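Local coordinates for uncharacterized protein Sortase B (PDB 5YFK), which is a sortase of class B, a cysteine transpeptidase that, as in its family, probably anchors proteins to the bacterial cell wall, at residues Leu20-Pro25 and Ser44-Leu48; Asp105-Val109 and Ile167-Phe171; Asp201-Ile207 and Ile218-Glu224. The protein carries 1 engineered substitution. All blocks are in the same frame, centred on the assembly; numbering follows the deposited sequence.

Contact 1 of 3, residues Leu20-Pro25 and Ser44-Leu48; sequences LRSLSP and SEKNL
Leu23 and Ser44 bring their CA atoms within 5.2 Å where the loop Leu20-Pro25 runs against one side of the helical turn Ser44-Leu48. The first residues of the loop have helical backbone angles, and the chain extends from Ser24 onward; the carbonyl of Leu23, just before, faces the helix. Ser44 OG gives that carbonyl a weak hydrogen bond, 2.9 Å from OG to Leu23 O; so small a polar residue suits a spot where loop and helix come this close. Both segments belong to the N-terminal helical region, ahead of the first strand of the sortase beta-barrel, and helix 35-51 packs here against barrel strands through Leu48 on Trp58 and Glu45 on Tyr142. Leu23 lays its branched end among Ser44, Asn47 and Leu48: CD1 lies 4.0 Å from Asn47 CB and equally far from Leu48 CD2, while CD2 approaches Ser44 OG. Leu48 slides past Leu23 in the opposite direction; with CG anti to its carbonyl carbon (chi1 -66°), its other methyl, CD1, reaches the Leu23 carbonyl oxygen at 3.6 Å. Pro25 sets its puckered ring beside Ser44 CB and across Glu45, whose carboxylate is held by Tyr55 OH and Gly145 N.

Contact 2 of 3, residues Asp105-Val109 and Ile167-Phe171; sequences DSNIV and IKTKF
Asp105 and Lys170 form a salt bridge where the loop after helix 160-166 crosses the start of strand 107-111, a strand of the sortase beta-barrel. Lys170 can be followed outward from its backbone. CB starts away from the strand, but bends at chi2 and chi4 fold the chain back. CD then passes 3.4 Å from Asp105 OD1, CE comes slightly closer to the same oxygen, and NZ ends 2.7 Å from Asp105 OD2, on the syn side and 23° out of the carboxylate plane. The bond from NZ to OD1 is weak. Lysine suits this place because its flexible methylenes can lie along the acid before the ammonium group meets it; NZ also reaches Glu99 O, and Asp105 OD2 accepts from Asn101 N and Asn100 ND2, so much of the negative charge is probably compensated.

The amide of Asn107 serves two partners, the loop and the neighbouring strand 203-210. With CG anti to its own N (chi1 -173°), the amide extends toward the loop, and ND2 donates to Lys168 O at 2.9 Å while OD1 is hydrogen-bonded to Thr205 OG1. Two residues further along the strand, Val109 CG2 touches Thr169 CG2 at 3.7 Å and Ile167 CG2 at 3.8 Å, three methyls of beta-branched residues in one apolar patch. The Phe171 ring turns its edge to Asn107 CB. Between the backbones, a water accepts from Ser106 N and donates to Thr169 O.

Contact 3 of 3, residues Asp201-Ile207 and Ile218-Glu224; sequences DRILTLI and IVVVAKE
Leu204 and Ala222 face each other as a hydrogen-bonded pair in the antiparallel beta hairpin of strands 203-210 and 216-225, part of the sortase beta-barrel. Two such pairs hold the segments: Leu204 N to Ala222 O and the return bond, then Leu206 N to Val220 O at 2.7 Å, the N-H pointing almost straight at its acceptor (173°), and its return. Glu224 N adds a bond to Arg202 O beyond them.

On the face carrying Ile203, Thr205 and Ile207, bumps and hollows interlock both across the directly paired residues and along the diagonals. Ile203 places CG1 between its backbone N and carbonyl carbon (chi1 57°), which carries CD1 over to Val221 CG1 at 3.9 Å. The same Val221 methyl lies 3.7 Å from Thr205 OG1, whose hydroxyl is also bonded to Asn107 OD1. Thr205 CG2 in turn abuts Val219 CG1, and Ile207 CG1 closes the row against that methyl. Beta-branched residues suit this face: they are broad next to the backbone, where strand neighbours meet. Tyr177 and Leu181 of helix 174-186 cover Ile203, and Phe153 of the next strand lies beside Val221.

On the other face Leu204 stands across from small Ala222 and reaches Phe150, while Leu206 and Val220, both bulky, pack on Ile124. At the hairpin's open end Lys223 bends at chi3 to bring NZ to both oxygens of Asp201, in weak bonds that form a salt bridge; Ile195 O binds the same NZ, and Asp201 OD2 also accepts from Asn198 N. Arg202, whose NH1 donates to Leu102 O, runs beside Glu224 without their charged atoms touching: a water lying in the guanidinium plane accepts from Arg202 NH2 and donates to Glu224 OE1 at 2.6 Å.

Contacts 2 and 3 are neighbours in one sheet, their centres 10 Å apart, and their strands 107-111 and 203-210 lie side by side in it: Ser106 O lies 2.8 Å from Ile203 N, a probable hydrogen bond. Contact 1 is separate, with its centre 26 Å from that of contact 2 and 24 Å from that of contact 3, and no atoms touching. The hairpin of contact 3 leads to the predicted active site: the side chain of Ile207 is about 4 Å from that of Arg217, the predicted transition-state stabiliser, and that of Ile218 about 7 Å from that of Ser209, the engineered serine at the position predicted to form the acyl-thioester intermediate. In contact 2, the Ile167 side chain is about 8 Å from that of Arg217.

Contact 1 of 3, residues Leu20-Pro25 and Ser44-Leu48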
ATOM      1  N   LEU A  20       6.991  13.324 -10.019  1.00 48.97           N
ATOM      2  CA  LEU A  20       7.660  12.061  -9.731  1.00 42.48           C
ATOM      3  C   LEU A  20       7.092  10.915 -10.550  1.00 39.02           C
ATOM      4  O   LEU A  20       7.729   9.876 -10.687  1.00 43.53           O
ATOM      5  CB  LEU A  20       7.523  11.715  -8.248  1.00 37.43           C
ATOM      6  CG  LEU A  20       8.190  12.686  -7.281  1.00 39.03           C
ATOM      7  CD1 LEU A  20       7.793  12.355  -5.846  1.00 36.01           C
ATOM      8  CD2 LEU A  20       9.701  12.639  -7.463  1.00 41.39           C
ATOM      9  N   ARG A  21       5.831  11.039 -10.940  1.00 36.06           N
ATOM     10  CA  ARG A  21       5.132   9.968 -11.631  1.00 35.33           C
ATOM     11  C   ARG A  21       5.795   9.635 -12.964  1.00 39.85           C
ATOM     12  O   ARG A  21       5.690   8.511 -13.475  1.00 30.07           O
ATOM     13  CB  ARG A  21       3.687  10.375 -11.869  1.00 48.88           C
ATOM     14  CG  ARG A  21       2.745   9.200 -12.006  1.00 54.18           C
ATOM     15  CD  ARG A  21       1.313   9.664 -11.857  1.00 58.90           C
ATOM     16  NE  ARG A  21       0.419   8.941 -12.752  1.00 71.72           N
ATOM     17  CZ  ARG A  21      -0.704   9.445 -13.255  1.00 90.23           C
ATOM     18  NH1 ARG A  21      -1.049  10.700 -12.998  1.00 81.22           N
ATOM     19  NH2 ARG A  21      -1.468   8.704 -14.044  1.00 93.59           N
ATOM     20  N   SER A  22       6.529  10.604 -13.496  1.00 33.43           N
ATOM     21  CA  SER A  22       7.288  10.390 -14.724  1.00 46.34           C
ATOM     22  C   SER A  22       8.532   9.553 -14.423  1.00 42.28           C
ATOM     23  O   SER A  22       9.064   8.886 -15.301  1.00 45.22           O
ATOM     24  CB  SER A  22       7.686  11.736 -15.335  1.00 50.94           C
ATOM     25  OG  SER A  22       8.777  12.301 -14.624  1.00 44.21           O
ATOM     26  N   LEU A  23       8.869   9.457 -13.137  1.00 49.69           N
ATOM     27  CA  LEU A  23       9.969   8.612 -12.672  1.00 44.48           C
ATOM     28  C   LEU A  23       9.496   7.221 -12.266  1.00 40.48           C
ATOM     29  O   LEU A  23      10.233   6.477 -11.618  1.00 38.75           O
ATOM     30  CB  LEU A  23      10.653   9.255 -11.469  1.00 48.60           C
ATOM     31  CG  LEU A  23      11.833  10.178 -11.745  1.00 45.73           C
ATOM     32  CD1 LEU A  23      12.491  10.532 -10.424  1.00 42.45           C
ATOM     33  CD2 LEU A  23      12.830   9.520 -12.691  1.00 44.85           C
ATOM     34  N   SER A  24       8.270   6.872 -12.629  1.00 29.98           N
ATOM     35  CA  SER A  24       7.720   5.596 -12.201  1.00 34.25           C
ATOM     36  C   SER A  24       8.370   4.470 -12.966  1.00 31.82           C
ATOM     37  O   SER A  24       8.379   4.478 -14.191  1.00 35.98           O
ATOM     38  CB  SER A  24       6.222   5.532 -12.413  1.00 34.21           C
ATOM     39  OG  SER A  24       5.804   4.186 -12.277  1.00 37.12           O
ATOM     40  N   PRO A  25       8.849   3.450 -12.245  1.00 28.42           N
ATOM     41  CA  PRO A  25       9.384   2.286 -12.917  1.00 25.43           C
ATOM     42  C   PRO A  25       8.289   1.394 -13.476  1.00 30.57           C
ATOM     43  O   PRO A  25       8.593   0.393 -14.111  1.00 31.75           O
ATOM     44  CB  PRO A  25      10.181   1.576 -11.814  1.00 29.39           C
ATOM     45  CG  PRO A  25       9.534   2.012 -10.538  1.00 26.83           C
ATOM     46  CD  PRO A  25       9.079   3.417 -10.789  1.00 27.69           C
ATOM     47  N   SER A  44      15.336   4.989 -13.076  1.00 37.58           N
ATOM     48  CA  SER A  44      14.194   5.544 -12.349  1.00 40.97           C
ATOM     49  C   SER A  44      14.335   5.324 -10.852  1.00 31.89           C
ATOM     50  O   SER A  44      14.317   6.280 -10.089  1.00 28.03           O
ATOM     51  CB  SER A  44      12.887   4.931 -12.839  1.00 42.20           C
ATOM     52  OG  SER A  44      12.223   5.837 -13.693  1.00 39.20           O
ATOM     53  N   GLU A  45      14.595   4.081 -10.445  1.00 32.00           N
ATOM     54  CA  GLU A  45      14.720   3.768  -9.018  1.00 29.31           C
ATOM     55  C   GLU A  45      15.932   4.451  -8.411  1.00 30.34           C
ATOM     56  O   GLU A  45      15.884   4.924  -7.284  1.00 24.57           O
ATOM     57  CB  GLU A  45      14.802   2.262  -8.772  1.00 36.79           C
ATOM     58  CG  GLU A  45      13.551   1.515  -9.178  1.00 32.35           C
ATOM     59  CD  GLU A  45      13.128   0.459  -8.159  1.00 36.75           C
ATOM     60  OE1 GLU A  45      13.773  -0.625  -8.121  1.00 28.14           O
ATOM     61  OE2 GLU A  45      12.080   0.670  -7.492  1.00 34.99           O
ATOM     62  N   LYS A  46      17.029   4.519  -9.151  1.00 35.99           N
ATOM     63  CA  LYS A  46      18.205   5.185  -8.617  1.00 28.07           C
ATOM     64  C   LYS A  46      17.959   6.664  -8.381  1.00 27.92           C
ATOM     65  O   LYS A  46      18.379   7.208  -7.361  1.00 32.74           O
ATOM     66  CB  LYS A  46      19.413   4.955  -9.529  1.00 38.38           C
ATOM     67  CG  LYS A  46      19.929   3.529  -9.443  1.00 39.61           C
ATOM     68  CD  LYS A  46      21.152   3.307 -10.318  1.00 41.80           C
ATOM     69  CE  LYS A  46      21.529   1.836 -10.377  1.00 42.56           C
ATOM     70  NZ  LYS A  46      22.555   1.506  -9.352  1.00 50.93           N
ATOM     71  N   ASN A  47      17.211   7.304  -9.280  1.00 29.29           N
ATOM     72  CA  ASN A  47      16.888   8.719  -9.124  1.00 30.14           C
ATOM     73  C   ASN A  47      15.945   8.964  -7.965  1.00 30.03           C
ATOM     74  O   ASN A  47      16.162   9.848  -7.170  1.00 24.30           O
ATOM     75  CB  ASN A  47      16.265   9.268 -10.401  1.00 37.38           C
ATOM     76  CG  ASN A  47      17.306   9.788 -11.372  1.00 41.87           C
ATOM     77  OD1 ASN A  47      18.259  10.463 -10.975  1.00 34.51           O
ATOM     78  ND2 ASN A  47      17.209   9.357 -12.614  1.00 39.75           N
ATOM     79  N   LEU A  48      14.962   8.088  -7.791  1.00 25.97           N
ATOM     80  CA  LEU A  48      14.129   8.154  -6.593  1.00 21.51           C
ATOM     81  C   LEU A  48      14.930   8.030  -5.290  1.00 21.25           C
ATOM     82  O   LEU A  48      14.712   8.793  -4.364  1.00 24.22           O
ATOM     83  CB  LEU A  48      13.047   7.073  -6.664  1.00 21.39           C
ATOM     84  CG  LEU A  48      12.053   7.335  -7.794  1.00 21.17           C
ATOM     85  CD1 LEU A  48      11.326   6.065  -8.238  1.00 21.47           C
ATOM     86  CD2 LEU A  48      11.065   8.383  -7.323  1.00 22.20           C
TER

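Contact 2 of 3, residues Asp105-Val109 and Ile167-Phe171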
ATOM      1  N   ASP A 105       9.547  -9.936   5.943  1.00 15.38           N
ATOM      2  CA  ASP A 105       8.214  -9.994   6.549  1.00 15.57           C
ATOM      3  C   ASP A 105       7.152 -10.580   5.582  1.00 14.91           C
ATOM      4  O   ASP A 105       7.175 -10.318   4.375  1.00 13.60           O
ATOM      5  CB  ASP A 105       7.799  -8.601   7.020  1.00 16.73           C
ATOM      6  CG  ASP A 105       8.602  -8.113   8.219  1.00 19.76           C
ATOM      7  OD1 ASP A 105       9.390  -8.904   8.802  1.00 17.15           O
ATOM      8  OD2 ASP A 105       8.477  -6.913   8.536  1.00 17.55           O
ATOM      9  N   SER A 106       6.200 -11.339   6.123  1.00 17.18           N
ATOM     10  CA  SER A 106       5.126 -11.912   5.292  1.00 19.44           C
ATOM     11  C   SER A 106       3.968 -10.919   5.020  1.00 15.50           C
ATOM     12  O   SER A 106       3.149 -11.151   4.130  1.00 16.32           O
ATOM     13  CB  SER A 106       4.604 -13.219   5.909  1.00 24.01           C
ATOM     14  OG  SER A 106       5.384 -14.320   5.457  1.00 29.01           O
ATOM     15  N   ASN A 107       3.906  -9.824   5.778  1.00 15.68           N
ATOM     16  CA  ASN A 107       2.881  -8.772   5.547  1.00 12.78           C
ATOM     17  C   ASN A 107       3.579  -7.437   5.405  1.00 13.84           C
ATOM     18  O   ASN A 107       4.200  -6.966   6.348  1.00 17.60           O
ATOM     19  CB  ASN A 107       1.903  -8.708   6.705  1.00 14.48           C
ATOM     20  CG  ASN A 107       0.737  -7.764   6.457  1.00 12.17           C
ATOM     21  OD1 ASN A 107       0.493  -7.307   5.321  1.00 15.43           O
ATOM     22  ND2 ASN A 107      -0.018  -7.496   7.516  1.00 13.13           N
ATOM     23  N   ILE A 108       3.486  -6.863   4.218  1.00 11.90           N
ATOM     24  CA  ILE A 108       4.005  -5.526   3.957  1.00 11.93           C
ATOM     25  C   ILE A 108       2.850  -4.555   4.207  1.00 15.22           C
ATOM     26  O   ILE A 108       1.797  -4.643   3.575  1.00 14.31           O
ATOM     27  CB  ILE A 108       4.501  -5.416   2.517  1.00 14.10           C
ATOM     28  CG1 ILE A 108       5.578  -6.484   2.258  1.00 16.74           C
ATOM     29  CG2 ILE A 108       5.013  -3.995   2.240  1.00 15.85           C
ATOM     30  CD1 ILE A 108       5.858  -6.760   0.796  1.00 23.00           C
ATOM     31  N   VAL A 109       3.067  -3.615   5.113  1.00 13.90           N
ATOM     32  CA  VAL A 109       1.975  -2.750   5.530  1.00 13.45           C
ATOM     33  C   VAL A 109       2.245  -1.337   5.114  1.00 12.04           C
ATOM     34  O   VAL A 109       3.293  -0.769   5.444  1.00 13.70           O
ATOM     35  CB  VAL A 109       1.770  -2.810   7.057  1.00 12.92           C
ATOM     36  CG1 VAL A 109       0.733  -1.793   7.508  1.00 14.09           C
ATOM     37  CG2 VAL A 109       1.362  -4.211   7.461  1.00 11.63           C
ATOM     38  N   ILE A 167      -3.140  -5.332  13.404  1.00 16.02           N
ATOM     39  CA  ILE A 167      -2.254  -5.454  12.217  1.00 16.76           C
ATOM     40  C   ILE A 167      -0.847  -5.882  12.689  1.00 19.59           C
ATOM     41  O   ILE A 167      -0.299  -5.307  13.640  1.00 19.60           O
ATOM     42  CB  ILE A 167      -2.170  -4.141  11.413  1.00 18.85           C
ATOM     43  CG1 ILE A 167      -3.524  -3.823  10.749  1.00 18.25           C
ATOM     44  CG2 ILE A 167      -1.073  -4.217  10.348  1.00 22.78           C
ATOM     45  CD1 ILE A 167      -4.025  -4.908   9.816  1.00 18.58           C
ATOM     46  N   LYS A 168      -0.301  -6.913  12.047  1.00 15.46           N
ATOM     47  CA  LYS A 168       0.990  -7.498  12.416  1.00 16.17           C
ATOM     48  C   LYS A 168       1.847  -7.634  11.152  1.00 19.70           C
ATOM     49  O   LYS A 168       1.317  -7.976  10.082  1.00 16.70           O
ATOM     50  CB  LYS A 168       0.792  -8.906  12.990  1.00 21.09           C
ATOM     51  CG  LYS A 168       0.018  -8.980  14.301  1.00 25.12           C
ATOM     52  CD  LYS A 168      -0.440 -10.407  14.570  1.00 35.70           C
ATOM     53  CE  LYS A 168       0.727 -11.321  14.951  1.00 60.14           C
ATOM     54  NZ  LYS A 168       0.297 -12.725  15.244  1.00 58.78           N
ATOM     55  N   THR A 169       3.159  -7.413  11.300  1.00 20.80           N
ATOM     56  CA  THR A 169       4.151  -7.667  10.242  1.00 20.86           C
ATOM     57  C   THR A 169       5.037  -8.893  10.533  1.00 20.39           C
ATOM     58  O   THR A 169       5.647  -9.456   9.628  1.00 25.05           O
ATOM     59  CB  THR A 169       5.078  -6.456  10.053  1.00 17.80           C
ATOM     60  OG1 THR A 169       5.704  -6.119  11.302  1.00 22.89           O
ATOM     61  CG2 THR A 169       4.283  -5.211   9.564  1.00 22.49           C
ATOM     62  N   LYS A 170       4.971  -9.375  11.761  1.00 19.15           N
ATOM     63  CA  LYS A 170       5.889 -10.366  12.276  1.00 22.39           C
ATOM     64  C   LYS A 170       5.030 -11.490  12.794  1.00 20.18           C
ATOM     65  O   LYS A 170       4.075 -11.233  13.509  1.00 23.73           O
ATOM     66  CB  LYS A 170       6.697  -9.801  13.455  1.00 28.76           C
ATOM     67  CG  LYS A 170       7.603  -8.631  13.103  1.00 31.68           C
ATOM     68  CD  LYS A 170       8.671  -9.058  12.102  1.00 41.70           C
ATOM     69  CE  LYS A 170       9.767  -8.009  11.930  1.00 45.60           C
ATOM     70  NZ  LYS A 170       9.315  -6.836  11.133  1.00 47.43           N
ATOM     71  N   PHE A 171       5.403 -12.733  12.481  1.00 28.17           N
ATOM     72  CA  PHE A 171       4.677 -13.894  12.999  1.00 29.08           C
ATOM     73  C   PHE A 171       5.567 -14.910  13.734  1.00 42.38           C
ATOM     74  O   PHE A 171       6.683 -15.185  13.311  1.00 42.30           O
ATOM     75  CB  PHE A 171       3.910 -14.559  11.867  1.00 23.59           C
ATOM     76  CG  PHE A 171       2.899 -13.650  11.227  1.00 19.93           C
ATOM     77  CD1 PHE A 171       1.683 -13.442  11.828  1.00 19.27           C
ATOM     78  CD2 PHE A 171       3.273 -12.812  10.177  1.00 16.16           C
ATOM     79  CE1 PHE A 171       0.800 -12.498  11.330  1.00 22.59           C
ATOM     80  CE2 PHE A 171       2.410 -11.852   9.685  1.00 17.21           C
ATOM     81  CZ  PHE A 171       1.189 -11.657  10.298  1.00 18.96           C
TER
HETATM   82  O   HOH W   1       6.422 -11.788   8.950  1.00 23.69           O

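Contact 3 of 3, residues Asp201-Ile207 and Ile218-Glu224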
ATOM      1  N   ASP A 201       1.668 -17.829   1.585  1.00 15.73           N
ATOM      2  CA  ASP A 201       1.480 -16.593   0.851  1.00 17.30           C
ATOM      3  C   ASP A 201       2.217 -15.411   1.486  1.00 16.82           C
ATOM      4  O   ASP A 201       2.576 -15.418   2.677  1.00 16.84           O
ATOM      5  CB  ASP A 201      -0.008 -16.254   0.732  1.00 17.76           C
ATOM      6  CG  ASP A 201      -0.731 -17.132  -0.274  1.00 21.13           C
ATOM      7  OD1 ASP A 201      -0.155 -17.402  -1.348  1.00 18.10           O
ATOM      8  OD2 ASP A 201      -1.926 -17.440  -0.042  1.00 20.13           O
ATOM      9  N   ARG A 202       2.475 -14.408   0.658  1.00 14.53           N
ATOM     10  CA  ARG A 202       2.957 -13.126   1.151  1.00 13.83           C
ATOM     11  C   ARG A 202       1.885 -12.089   0.883  1.00 14.17           C
ATOM     12  O   ARG A 202       1.315 -12.049  -0.212  1.00 15.99           O
ATOM     13  CB  ARG A 202       4.245 -12.720   0.431  1.00 16.59           C
ATOM     14  CG  ARG A 202       4.869 -11.499   1.087  1.00 17.11           C
ATOM     15  CD  ARG A 202       6.206 -11.104   0.486  1.00 23.13           C
ATOM     16  NE  ARG A 202       6.963 -10.338   1.474  1.00 23.03           N
ATOM     17  CZ  ARG A 202       8.164  -9.803   1.268  1.00 25.03           C
ATOM     18  NH1 ARG A 202       8.839  -9.290   2.289  1.00 23.65           N
ATOM     19  NH2 ARG A 202       8.650  -9.722   0.039  1.00 23.68           N
ATOM     20  N   ILE A 203       1.567 -11.281   1.875  1.00 14.71           N
ATOM     21  CA  ILE A 203       0.485 -10.343   1.705  1.00 12.61           C
ATOM     22  C   ILE A 203       0.937  -8.888   1.777  1.00 12.02           C
ATOM     23  O   ILE A 203       1.969  -8.569   2.369  1.00 13.23           O
ATOM     24  CB  ILE A 203      -0.682 -10.598   2.681  1.00 13.77           C
ATOM     25  CG1 ILE A 203      -0.213 -10.553   4.141  1.00 13.56           C
ATOM     26  CG2 ILE A 203      -1.358 -11.931   2.318  1.00 15.59           C
ATOM     27  CD1 ILE A 203      -1.355 -10.409   5.148  1.00 11.28           C
ATOM     28  N   LEU A 204       0.047  -8.035   1.283  1.00 11.67           N
ATOM     29  CA  LEU A 204       0.207  -6.596   1.251  1.00 10.73           C
ATOM     30  C   LEU A 204      -1.051  -5.980   1.855  1.00 11.53           C
ATOM     31  O   LEU A 204      -2.177  -6.348   1.479  1.00 12.07           O
ATOM     32  CB  LEU A 204       0.336  -6.127  -0.194  1.00 10.40           C
ATOM     33  CG  LEU A 204       0.487  -4.614  -0.435  1.00 10.19           C
ATOM     34  CD1 LEU A 204       1.688  -3.948   0.196  1.00 14.71           C
ATOM     35  CD2 LEU A 204       0.497  -4.366  -1.918  1.00 11.28           C
ATOM     36  N   THR A 205      -0.865  -5.138   2.851  1.00 12.13           N
ATOM     37  CA  THR A 205      -1.988  -4.483   3.524  1.00 12.34           C
ATOM     38  C   THR A 205      -1.904  -2.988   3.281  1.00 13.18           C
ATOM     39  O   THR A 205      -0.901  -2.362   3.633  1.00 13.26           O
ATOM     40  CB  THR A 205      -1.935  -4.769   5.031  1.00 10.71           C
ATOM     41  OG1 THR A 205      -1.944  -6.190   5.245  1.00 13.18           O
ATOM     42  CG2 THR A 205      -3.065  -4.078   5.805  1.00 11.80           C
ATOM     43  N   LEU A 206      -2.988  -2.410   2.775  1.00 11.33           N
ATOM     44  CA  LEU A 206      -3.059  -0.976   2.538  1.00 10.10           C
ATOM     45  C   LEU A 206      -4.061  -0.343   3.474  1.00 10.33           C
ATOM     46  O   LEU A 206      -5.181  -0.817   3.576  1.00 12.69           O
ATOM     47  CB  LEU A 206      -3.489  -0.675   1.096  1.00 11.02           C
ATOM     48  CG  LEU A 206      -2.733  -1.380  -0.034  1.00 10.97           C
ATOM     49  CD1 LEU A 206      -3.284  -0.963  -1.382  1.00 13.53           C
ATOM     50  CD2 LEU A 206      -1.242  -1.123   0.053  1.00 11.62           C
ATOM     51  N   ILE A 207      -3.627   0.706   4.169  1.00 12.54           N
ATOM     52  CA  ILE A 207      -4.427   1.315   5.225  1.00 13.92           C
ATOM     53  C   ILE A 207      -4.583   2.798   5.009  1.00 12.26           C
ATOM     54  O   ILE A 207      -3.588   3.538   4.864  1.00 14.39           O
ATOM     55  CB  ILE A 207      -3.819   1.042   6.619  1.00 13.58           C
ATOM     56  CG1 ILE A 207      -3.834  -0.470   6.900  1.00 13.10           C
ATOM     57  CG2 ILE A 207      -4.619   1.760   7.689  1.00 15.37           C
ATOM     58  CD1 ILE A 207      -2.980  -0.858   8.093  1.00 14.70           C
ATOM     59  N   ILE A 218      -9.900   2.383   6.694  1.00 13.87           N
ATOM     60  CA  ILE A 218     -10.264   1.456   5.603  1.00 12.34           C
ATOM     61  C   ILE A 218      -9.040   0.633   5.178  1.00 13.54           C
ATOM     62  O   ILE A 218      -7.967   1.165   5.092  1.00 14.02           O
ATOM     63  CB  ILE A 218     -10.777   2.240   4.380  1.00 13.68           C
ATOM     64  CG1 ILE A 218     -11.878   3.235   4.808  1.00 13.74           C
ATOM     65  CG2 ILE A 218     -11.289   1.296   3.297  1.00 17.06           C
ATOM     66  CD1 ILE A 218     -12.344   4.170   3.707  1.00 18.69           C
ATOM     67  N   VAL A 219      -9.229  -0.679   5.014  1.00 13.71           N
ATOM     68  CA  VAL A 219      -8.120  -1.624   4.852  1.00 14.34           C
ATOM     69  C   VAL A 219      -8.373  -2.477   3.613  1.00 13.26           C
ATOM     70  O   VAL A 219      -9.457  -3.013   3.435  1.00 14.65           O
ATOM     71  CB  VAL A 219      -7.964  -2.560   6.071  1.00 12.47           C
ATOM     72  CG1 VAL A 219      -6.685  -3.393   5.980  1.00 12.73           C
ATOM     73  CG2 VAL A 219      -7.998  -1.775   7.374  1.00 19.39           C
ATOM     74  N   VAL A 220      -7.340  -2.623   2.785  1.00 12.19           N
ATOM     75  CA  VAL A 220      -7.329  -3.580   1.713  1.00 13.51           C
ATOM     76  C   VAL A 220      -6.133  -4.534   1.864  1.00 14.50           C
ATOM     77  O   VAL A 220      -5.039  -4.117   2.220  1.00 13.93           O
ATOM     78  CB  VAL A 220      -7.275  -2.901   0.330  1.00 14.49           C
ATOM     79  CG1 VAL A 220      -7.080  -3.950  -0.757  1.00 19.71           C
ATOM     80  CG2 VAL A 220      -8.578  -2.136   0.071  1.00 18.19           C
ATOM     81  N   VAL A 221      -6.416  -5.830   1.816  1.00 13.86           N
ATOM     82  CA  VAL A 221      -5.364  -6.848   1.921  1.00 14.51           C
ATOM     83  C   VAL A 221      -5.348  -7.698   0.649  1.00 14.65           C
ATOM     84  O   VAL A 221      -6.394  -8.093   0.111  1.00 14.81           O
ATOM     85  CB  VAL A 221      -5.563  -7.760   3.157  1.00 13.49           C
ATOM     86  CG1 VAL A 221      -4.280  -8.479   3.512  1.00 13.58           C
ATOM     87  CG2 VAL A 221      -6.042  -6.944   4.370  1.00 14.17           C
ATOM     88  N   ALA A 222      -4.140  -7.952   0.159  1.00 16.10           N
ATOM     89  CA  ALA A 222      -3.924  -8.616  -1.125  1.00 15.79           C
ATOM     90  C   ALA A 222      -2.783  -9.624  -0.970  1.00 14.66           C
ATOM     91  O   ALA A 222      -1.918  -9.469  -0.088  1.00 11.69           O
ATOM     92  CB  ALA A 222      -3.559  -7.577  -2.181  1.00 16.21           C
ATOM     93  N   LYS A 223      -2.876 -10.722  -1.710  1.00 13.74           N
ATOM     94  CA  LYS A 223      -1.824 -11.743  -1.733  1.00 13.15           C
ATOM     95  C   LYS A 223      -1.028 -11.776  -3.010  1.00 10.67           C
ATOM     96  O   LYS A 223      -1.562 -11.609  -4.115  1.00 14.71           O
ATOM     97  CB  LYS A 223      -2.393 -13.144  -1.481  1.00 17.28           C
ATOM     98  CG  LYS A 223      -3.375 -13.606  -2.520  1.00 22.61           C
ATOM     99  CD  LYS A 223      -3.594 -15.100  -2.397  1.00 18.63           C
ATOM    100  CE  LYS A 223      -2.625 -15.916  -3.234  1.00 20.41           C
ATOM    101  NZ  LYS A 223      -2.783 -17.379  -2.980  1.00 18.14           N
ATOM    102  N   GLU A 224       0.247 -12.116  -2.872  1.00 14.68           N
ATOM    103  CA  GLU A 224       1.138 -12.116  -4.020  1.00 14.91           C
ATOM    104  C   GLU A 224       0.780 -13.272  -4.924  1.00 14.70           C
ATOM    105  O   GLU A 224       0.560 -14.385  -4.451  1.00 16.89           O
ATOM    106  CB  GLU A 224       2.590 -12.203  -3.617  1.00 15.75           C
ATOM    107  CG  GLU A 224       3.492 -11.932  -4.801  1.00 16.55           C
ATOM    108  CD  GLU A 224       4.936 -11.763  -4.415  1.00 21.21           C
ATOM    109  OE1 GLU A 224       5.279 -11.820  -3.205  1.00 19.27           O
ATOM    110  OE2 GLU A 224       5.721 -11.520  -5.352  1.00 25.02           O
TER
HETATM  111  O   HOH W   2       1.351 -15.201  -1.914  1.00 17.41           O
HETATM  112  O   HOH W   3       7.384 -10.400  -2.513  1.00 26.07           O